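Local atomic coordinates of nitroalkane oxidase (Podospora anserina, PDB entry 3MKH), a protein that catalyses the FAD-dependent oxidation of nitroalkanes to aldehydes or ketones, consuming oxygen and releasing nitrite and hydrogen peroxide. Residues L293-E298 / V305-R310; R286-A291 / K365-V370. All blocks are in the same frame, centred on the assembly; numbering follows the deposited sequence.

Contact 1 (L293-E298 / V305-R310); sequences LKFAKE and VPLLER. With FAD (flavin-adenine dinucleotide), chain H.
L293 and L308 open an apolar seam where the last turns of helix 262-298, in the C-terminal helical domain of the acyl-CoA dehydrogenase fold, meet the loop returning toward helix 311-340. Their CD1 methyls come within 3.8 Å, the two side chains crossing obliquely. Two residues on, F295 brings its ring to L307, whose CD2 lies 3.8 Å from CE1; R301 of the FAD site packs on both. A296 is the small residue that lets the loop close in: its CA is 5.3 Å from that of L307, and its CB touches CD2 of L307 and, at 4.2 Å, CG of L308. F313 of helix 311-340 backs this cluster. K297 brushes L308 with its aliphatic chain, while its NZ is hydrogen-bonded to M414 O of the second subunit.

L307, its CG anti to the backbone N (chi1 -170°), divides its branches: CD2 stays with F295 and A296, while CD1 reaches C1B of the FAD ribose at 3.5 Å. R310, salt-bridged to E145 of the third subunit, bends at chi2 (-67°) along the adenine. Cut back to alanine, this position would probably leave the E145 carboxylate without its mate and the adenine less tightly packed along one side. FAD N6A lies 3.3 Å above one face of the guanidinium, toward its rim, and V305 CG2 stands over the centre of the opposite face.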
loop_
_atom_site.group_PDB
_atom_site.type_symbol
_atom_site.label_atom_id
_atom_site.label_comp_id
_atom_site.label_asym_id
_atom_site.label_seq_id
_atom_site.Cartn_x
_atom_site.Cartn_y
_atom_site.Cartn_z
ATOM N N LEU A 293 19.748 10.360 -3.488
ATOM C CA LEU A 293 20.558 10.976 -2.438
ATOM C C LEU A 293 21.577 11.922 -3.059
ATOM O O LEU A 293 21.800 13.021 -2.564
ATOM C CB LEU A 293 21.266 9.906 -1.592
ATOM C CG LEU A 293 21.984 10.376 -0.323
ATOM C CD1 LEU A 293 20.987 10.909 0.686
ATOM C CD2 LEU A 293 22.767 9.218 0.289
ATOM N N LYS A 294 22.181 11.500 -4.164
ATOM C CA LYS A 294 23.124 12.340 -4.892
ATOM C C LYS A 294 22.455 13.636 -5.368
ATOM O O LYS A 294 22.993 14.731 -5.202
ATOM C CB LYS A 294 23.689 11.576 -6.087
ATOM C CG LYS A 294 24.788 12.313 -6.858
ATOM C CD LYS A 294 25.485 11.345 -7.826
ATOM C CE LYS A 294 26.840 11.869 -8.301
ATOM N NZ LYS A 294 26.710 13.098 -9.127
ATOM N N PHE A 295 21.283 13.495 -5.975
ATOM C CA PHE A 295 20.499 14.635 -6.430
ATOM C C PHE A 295 20.178 15.559 -5.250
ATOM O O PHE A 295 20.350 16.768 -5.335
ATOM C CB PHE A 295 19.231 14.120 -7.126
ATOM C CG PHE A 295 18.273 15.193 -7.562
ATOM C CD1 PHE A 295 17.244 15.603 -6.726
ATOM C CD2 PHE A 295 18.369 15.752 -8.817
ATOM C CE1 PHE A 295 16.342 16.576 -7.125
ATOM C CE2 PHE A 295 17.476 16.719 -9.229
ATOM C CZ PHE A 295 16.457 17.129 -8.382
ATOM N N ALA A 296 19.752 14.986 -4.132
ATOM C CA ALA A 296 19.403 15.789 -2.962
ATOM C C ALA A 296 20.596 16.533 -2.369
ATOM O O ALA A 296 20.474 17.688 -1.936
ATOM C CB ALA A 296 18.757 14.929 -1.900
ATOM N N LYS A 297 21.745 15.867 -2.317
ATOM C CA LYS A 297 22.908 16.479 -1.676
ATOM C C LYS A 297 23.533 17.581 -2.535
ATOM O O LYS A 297 24.296 18.406 -2.034
ATOM C CB LYS A 297 23.929 15.420 -1.239
ATOM C CG LYS A 297 23.429 14.568 -0.042
ATOM C CD LYS A 297 24.504 13.634 0.546
ATOM C CE LYS A 297 23.978 12.843 1.768
ATOM N NZ LYS A 297 24.504 13.293 3.116
ATOM N N GLU A 298 23.179 17.629 -3.815
ATOM C CA GLU A 298 23.740 18.653 -4.691
ATOM C C GLU A 298 22.694 19.627 -5.256
ATOM O O GLU A 298 23.047 20.567 -5.965
ATOM C CB GLU A 298 24.517 18.006 -5.833
ATOM C CG GLU A 298 23.651 17.589 -7.006
ATOM C CD GLU A 298 24.437 16.875 -8.105
ATOM O OE1 GLU A 298 25.436 16.177 -7.795
ATOM O OE2 GLU A 298 24.045 17.007 -9.286
ATOM N N VAL A 305 16.632 25.836 2.456
ATOM C CA VAL A 305 17.350 24.770 3.149
ATOM C C VAL A 305 17.728 23.671 2.155
ATOM O O VAL A 305 17.229 23.654 1.025
ATOM C CB VAL A 305 16.504 24.162 4.296
ATOM C CG1 VAL A 305 16.264 25.191 5.402
ATOM C CG2 VAL A 305 15.186 23.627 3.759
ATOM N N PRO A 306 18.632 22.766 2.561
ATOM C CA PRO A 306 18.973 21.606 1.726
ATOM C C PRO A 306 17.737 20.762 1.426
ATOM O O PRO A 306 16.797 20.745 2.229
ATOM C CB PRO A 306 19.938 20.812 2.611
ATOM C CG PRO A 306 20.531 21.830 3.530
ATOM C CD PRO A 306 19.451 22.831 3.785
ATOM N N LEU A 307 17.730 20.073 0.292
ATOM C CA LEU A 307 16.578 19.260 -0.076
ATOM C C LEU A 307 16.287 18.197 0.995
ATOM O O LEU A 307 15.131 17.889 1.272
ATOM C CB LEU A 307 16.741 18.648 -1.478
ATOM C CG LEU A 307 15.494 17.962 -2.063
ATOM C CD1 LEU A 307 14.322 18.937 -2.133
ATOM C CD2 LEU A 307 15.761 17.352 -3.434
ATOM N N LEU A 308 17.326 17.665 1.631
ATOM C CA LEU A 308 17.110 16.666 2.680
ATOM C C LEU A 308 16.428 17.226 3.933
ATOM O O LEU A 308 15.964 16.463 4.784
ATOM C CB LEU A 308 18.404 15.926 3.042
ATOM C CG LEU A 308 18.698 14.637 2.262
ATOM C CD1 LEU A 308 20.055 14.073 2.648
ATOM C CD2 LEU A 308 17.593 13.598 2.464
ATOM N N GLU A 309 16.329 18.549 4.044
ATOM C CA GLU A 309 15.644 19.110 5.204
ATOM C C GLU A 309 14.127 19.150 5.082
ATOM O O GLU A 309 13.430 19.412 6.064
ATOM C CB GLU A 309 16.227 20.462 5.613
ATOM C CG GLU A 309 17.437 20.306 6.531
ATOM C CD GLU A 309 18.003 21.629 7.003
ATOM O OE1 GLU A 309 17.218 22.475 7.497
ATOM O OE2 GLU A 309 19.235 21.812 6.883
ATOM N N ARG A 310 13.618 18.858 3.889
ATOM C CA ARG A 310 12.182 18.701 3.706
ATOM C C ARG A 310 11.750 17.346 4.241
ATOM O O ARG A 310 12.135 16.312 3.691
ATOM C CB ARG A 310 11.825 18.797 2.219
ATOM C CG ARG A 310 12.523 19.929 1.491
ATOM C CD ARG A 310 12.021 21.268 1.994
ATOM N NE ARG A 310 12.715 22.400 1.384
ATOM C CZ ARG A 310 12.495 23.670 1.722
ATOM N NH1 ARG A 310 11.605 23.962 2.670
ATOM N NH2 ARG A 310 13.168 24.644 1.121
HETATM P PA FAD H . 10.594 21.015 -7.926
HETATM O O1A FAD H . 10.938 22.352 -7.451
HETATM O O2A FAD H . 11.272 20.498 -9.119
HETATM O O5B FAD H . 10.777 19.978 -6.686
HETATM C C5B FAD H . 11.142 18.607 -6.915
HETATM C C4B FAD H . 11.050 17.721 -5.652
HETATM O O4B FAD H . 11.795 18.336 -4.579
HETATM C C3B FAD H . 9.614 17.602 -5.151
HETATM O O3B FAD H . 8.981 16.461 -5.738
HETATM C C2B FAD H . 9.784 17.398 -3.645
HETATM O O2B FAD H . 9.961 16.019 -3.342
HETATM C C1B FAD H . 11.078 18.144 -3.315
HETATM N N9A FAD H . 10.775 19.452 -2.649
HETATM C C8A FAD H . 11.175 20.651 -3.062
HETATM N N7A FAD H . 10.726 21.583 -2.226
HETATM C C5A FAD H . 10.038 20.980 -1.266
HETATM C C6A FAD H . 9.353 21.431 -0.140
HETATM N N6A FAD H . 9.286 22.728 0.166
HETATM N N1A FAD H . 8.750 20.531 0.642
HETATM C C2A FAD H . 8.805 19.242 0.356
HETATM N N3A FAD H . 9.447 18.782 -0.706
HETATM C C4A FAD H . 10.070 19.625 -1.535
HETATM N N1 FAD H . 5.657 23.789 -16.172
HETATM C C2 FAD H . 5.092 24.992 -16.582
HETATM O O2 FAD H . 5.477 26.039 -16.077
HETATM N N3 FAD H . 4.097 25.004 -17.561
HETATM C C4 FAD H . 3.668 23.809 -18.134
HETATM O O4 FAD H . 2.795 23.823 -18.997
HETATM C C4X FAD H . 4.233 22.609 -17.723
HETATM N N5 FAD H . 3.815 21.401 -18.284
HETATM C C5X FAD H . 4.627 20.275 -18.140
HETATM C C6 FAD H . 4.441 19.173 -18.963
HETATM C C7 FAD H . 5.248 18.055 -18.819
HETATM C C7M FAD H . 5.048 16.841 -19.721
HETATM C C8 FAD H . 6.236 18.041 -17.847
HETATM C C8M FAD H . 7.130 16.813 -17.686
HETATM C C9 FAD H . 6.421 19.145 -17.023
HETATM C C9A FAD H . 5.613 20.264 -17.167
HETATM N N10 FAD H . 5.786 21.386 -16.347
HETATM C C10 FAD H . 5.224 22.599 -16.746
HETATM C "C1'" FAD H . 6.550 21.304 -15.080
HETATM C "C2'" FAD H . 5.694 20.691 -13.971
HETATM O "O2'" FAD H . 4.537 21.494 -13.765
HETATM C "C3'" FAD H . 6.467 20.507 -12.649
HETATM O "O3'" FAD H . 5.594 19.946 -11.671
HETATM C "C4'" FAD H . 7.050 21.806 -12.088
HETATM O "O4'" FAD H . 8.262 22.119 -12.754
HETATM C "C5'" FAD H . 7.357 21.637 -10.602
HETATM O "O5'" FAD H . 8.124 20.451 -10.376
HETATM P P FAD H . 8.250 19.820 -8.914
HETATM O O1P FAD H . 6.894 19.691 -8.345
HETATM O O2P FAD H . 9.120 18.641 -8.996
HETATM O O3P FAD H . 9.021 20.988 -8.145
#

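Contact 2 (R286-A291 / K365-V370); sequences RAAFDA and KACTDV
Close helix-helix packing, made possible by a small residue, joins A288 of helix 262-298 to C367 and V370 of helix 345-374. The two segments run in roughly the same direction, and the CA atoms of A288 and C367 are 6.2 Å apart. CB of A288 points toward the other helix and meets one branch of V370, CG2, at 4.2 Å. On its other flank the methyl is approached more loosely by C367, whose SG stands 4.4 Å from it.

V370 does more than touch the methyl. Its CG1 extends opposite the backbone N and CG2 opposite the carbonyl carbon (chi1 158°), which brings both branches near the carbonyl oxygen of A288, CG2 at 3.9 Å and CG1 at 4.0 Å, so a branched side chain packs against the helix backbone. No hydrogen bond crosses; the fit rests on shape.

Both helices belong to the C-terminal helical bundle of the acyl-CoA dehydrogenase family. Helix 385-392 adds to the same core, F385 lying against V370 and L388 against C367. V370 also packs near V374, a residue of the FAD site.

Helix 311-340 lies against both segments, through F289 on one, A366 and D369 on the other. F289, directed away from V370, sets its ring against W422 of the second subunit with planes at about 70°. D290 OD1, hydrogen-bonded to NE1 of that tryptophan, also lies in plane at the edge of the F289 ring. Within helix 345-374, K365 NZ bridges to D369 OD2 at 2.8 Å, on the syn side, 19° out of the carboxylate plane.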
loop_
_atom_site.group_PDB
_atom_site.type_symbol
_atom_site.label_atom_id
_atom_site.label_comp_id
_atom_site.label_asym_id
_atom_site.label_seq_id
_atom_site.Cartn_x
_atom_site.Cartn_y
_atom_site.Cartn_z
ATOM N N ARG A 286 19.263 -0.008 -4.381
ATOM C CA ARG A 286 20.495 0.697 -4.038
ATOM C C ARG A 286 20.793 1.793 -5.067
ATOM O O ARG A 286 21.074 2.935 -4.711
ATOM C CB ARG A 286 21.665 -0.304 -3.951
ATOM C CG ARG A 286 23.023 0.360 -3.922
ATOM C CD ARG A 286 23.969 -0.369 -2.974
ATOM N NE ARG A 286 24.464 -1.666 -3.450
ATOM C CZ ARG A 286 25.469 -1.810 -4.304
ATOM N NH1 ARG A 286 26.054 -0.737 -4.831
ATOM N NH2 ARG A 286 25.891 -3.023 -4.641
ATOM N N ALA A 287 20.721 1.454 -6.354
ATOM C CA ALA A 287 20.995 2.463 -7.384
ATOM C C ALA A 287 20.003 3.632 -7.318
ATOM O O ALA A 287 20.388 4.780 -7.474
ATOM C CB ALA A 287 20.989 1.843 -8.798
ATOM N N ALA A 288 18.727 3.330 -7.105
ATOM C CA ALA A 288 17.715 4.381 -7.047
ATOM C C ALA A 288 17.943 5.265 -5.822
ATOM O O ALA A 288 17.905 6.501 -5.911
ATOM C CB ALA A 288 16.310 3.773 -7.028
ATOM N N PHE A 289 18.195 4.631 -4.680
ATOM C CA PHE A 289 18.487 5.381 -3.460
ATOM C C PHE A 289 19.718 6.273 -3.649
ATOM O O PHE A 289 19.690 7.457 -3.324
ATOM C CB PHE A 289 18.706 4.442 -2.274
ATOM C CG PHE A 289 19.085 5.161 -1.014
ATOM C CD1 PHE A 289 18.105 5.620 -0.139
ATOM C CD2 PHE A 289 20.413 5.409 -0.717
ATOM C CE1 PHE A 289 18.453 6.303 1.027
ATOM C CE2 PHE A 289 20.773 6.087 0.435
ATOM C CZ PHE A 289 19.786 6.536 1.313
ATOM N N ASP A 290 20.801 5.701 -4.168
ATOM C CA ASP A 290 22.033 6.458 -4.388
ATOM C C ASP A 290 21.851 7.649 -5.316
ATOM O O ASP A 290 22.386 8.728 -5.054
ATOM C CB ASP A 290 23.127 5.558 -4.958
ATOM C CG ASP A 290 23.726 4.611 -3.909
ATOM O OD1 ASP A 290 23.409 4.729 -2.706
ATOM O OD2 ASP A 290 24.524 3.743 -4.305
ATOM N N ALA A 291 21.128 7.448 -6.416
ATOM C CA ALA A 291 20.918 8.530 -7.379
ATOM C C ALA A 291 20.058 9.666 -6.797
ATOM O O ALA A 291 20.321 10.844 -7.042
ATOM C CB ALA A 291 20.310 7.986 -8.670
ATOM N N LYS A 365 8.303 -0.366 -6.358
ATOM C CA LYS A 365 7.863 0.645 -5.387
ATOM C C LYS A 365 8.961 1.683 -5.050
ATOM O O LYS A 365 8.683 2.867 -4.949
ATOM C CB LYS A 365 7.332 -0.054 -4.122
ATOM C CG LYS A 365 7.008 0.849 -2.923
ATOM C CD LYS A 365 6.040 1.972 -3.275
ATOM C CE LYS A 365 5.367 2.550 -2.006
ATOM N NZ LYS A 365 6.286 2.701 -0.807
ATOM N N ALA A 366 10.206 1.235 -4.898
ATOM C CA ALA A 366 11.318 2.143 -4.655
ATOM C C ALA A 366 11.524 3.101 -5.815
ATOM O O ALA A 366 11.821 4.275 -5.605
ATOM C CB ALA A 366 12.605 1.362 -4.413
ATOM N N CYS A 367 11.442 2.584 -7.042
ATOM C CA CYS A 367 11.660 3.424 -8.210
ATOM C C CYS A 367 10.552 4.476 -8.350
ATOM O O CYS A 367 10.832 5.633 -8.682
ATOM C CB CYS A 367 11.819 2.575 -9.475
ATOM S SG CYS A 367 13.383 1.649 -9.536
ATOM N N THR A 368 9.305 4.090 -8.069
ATOM C CA THR A 368 8.200 5.051 -8.155
ATOM C C THR A 368 8.305 6.087 -7.037
ATOM O O THR A 368 8.058 7.271 -7.266
ATOM C CB THR A 368 6.777 4.376 -8.185
ATOM O OG1 THR A 368 6.640 3.443 -7.105
ATOM C CG2 THR A 368 6.581 3.627 -9.490
ATOM N N ASP A 369 8.681 5.641 -5.836
ATOM C CA ASP A 369 8.885 6.559 -4.710
ATOM C C ASP A 369 9.975 7.571 -5.013
ATOM O O ASP A 369 9.843 8.758 -4.713
ATOM C CB ASP A 369 9.289 5.800 -3.440
ATOM C CG ASP A 369 8.104 5.273 -2.666
ATOM O OD1 ASP A 369 6.960 5.670 -2.971
ATOM O OD2 ASP A 369 8.322 4.463 -1.734
ATOM N N VAL A 370 11.084 7.094 -5.572
ATOM C CA VAL A 370 12.197 7.982 -5.864
ATOM C C VAL A 370 11.843 9.012 -6.951
ATOM O O VAL A 370 12.257 10.172 -6.895
ATOM C CB VAL A 370 13.448 7.154 -6.229
ATOM C CG1 VAL A 370 14.402 7.969 -7.012
ATOM C CG2 VAL A 370 14.080 6.596 -4.935
#

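How the contacts relate
Helix 262-298 is the element common to both contacts, whose centres lie 15 Å apart on the same side of the chain's centre. Contact 2 uses a turn of it just before the one in contact 1, so residues 286-291 run almost directly into 293-298. In sequence, contact 1 is local, closing a short loop after the helix, whereas contact 2 reaches across helix 311-340 to helix 345-374; the span of the second encloses the first. One helix therefore serves the interior of the C-terminal domain at one level and an FAD-lined end at the next. Both levels also touch the second subunit, in keeping with a homotetramer.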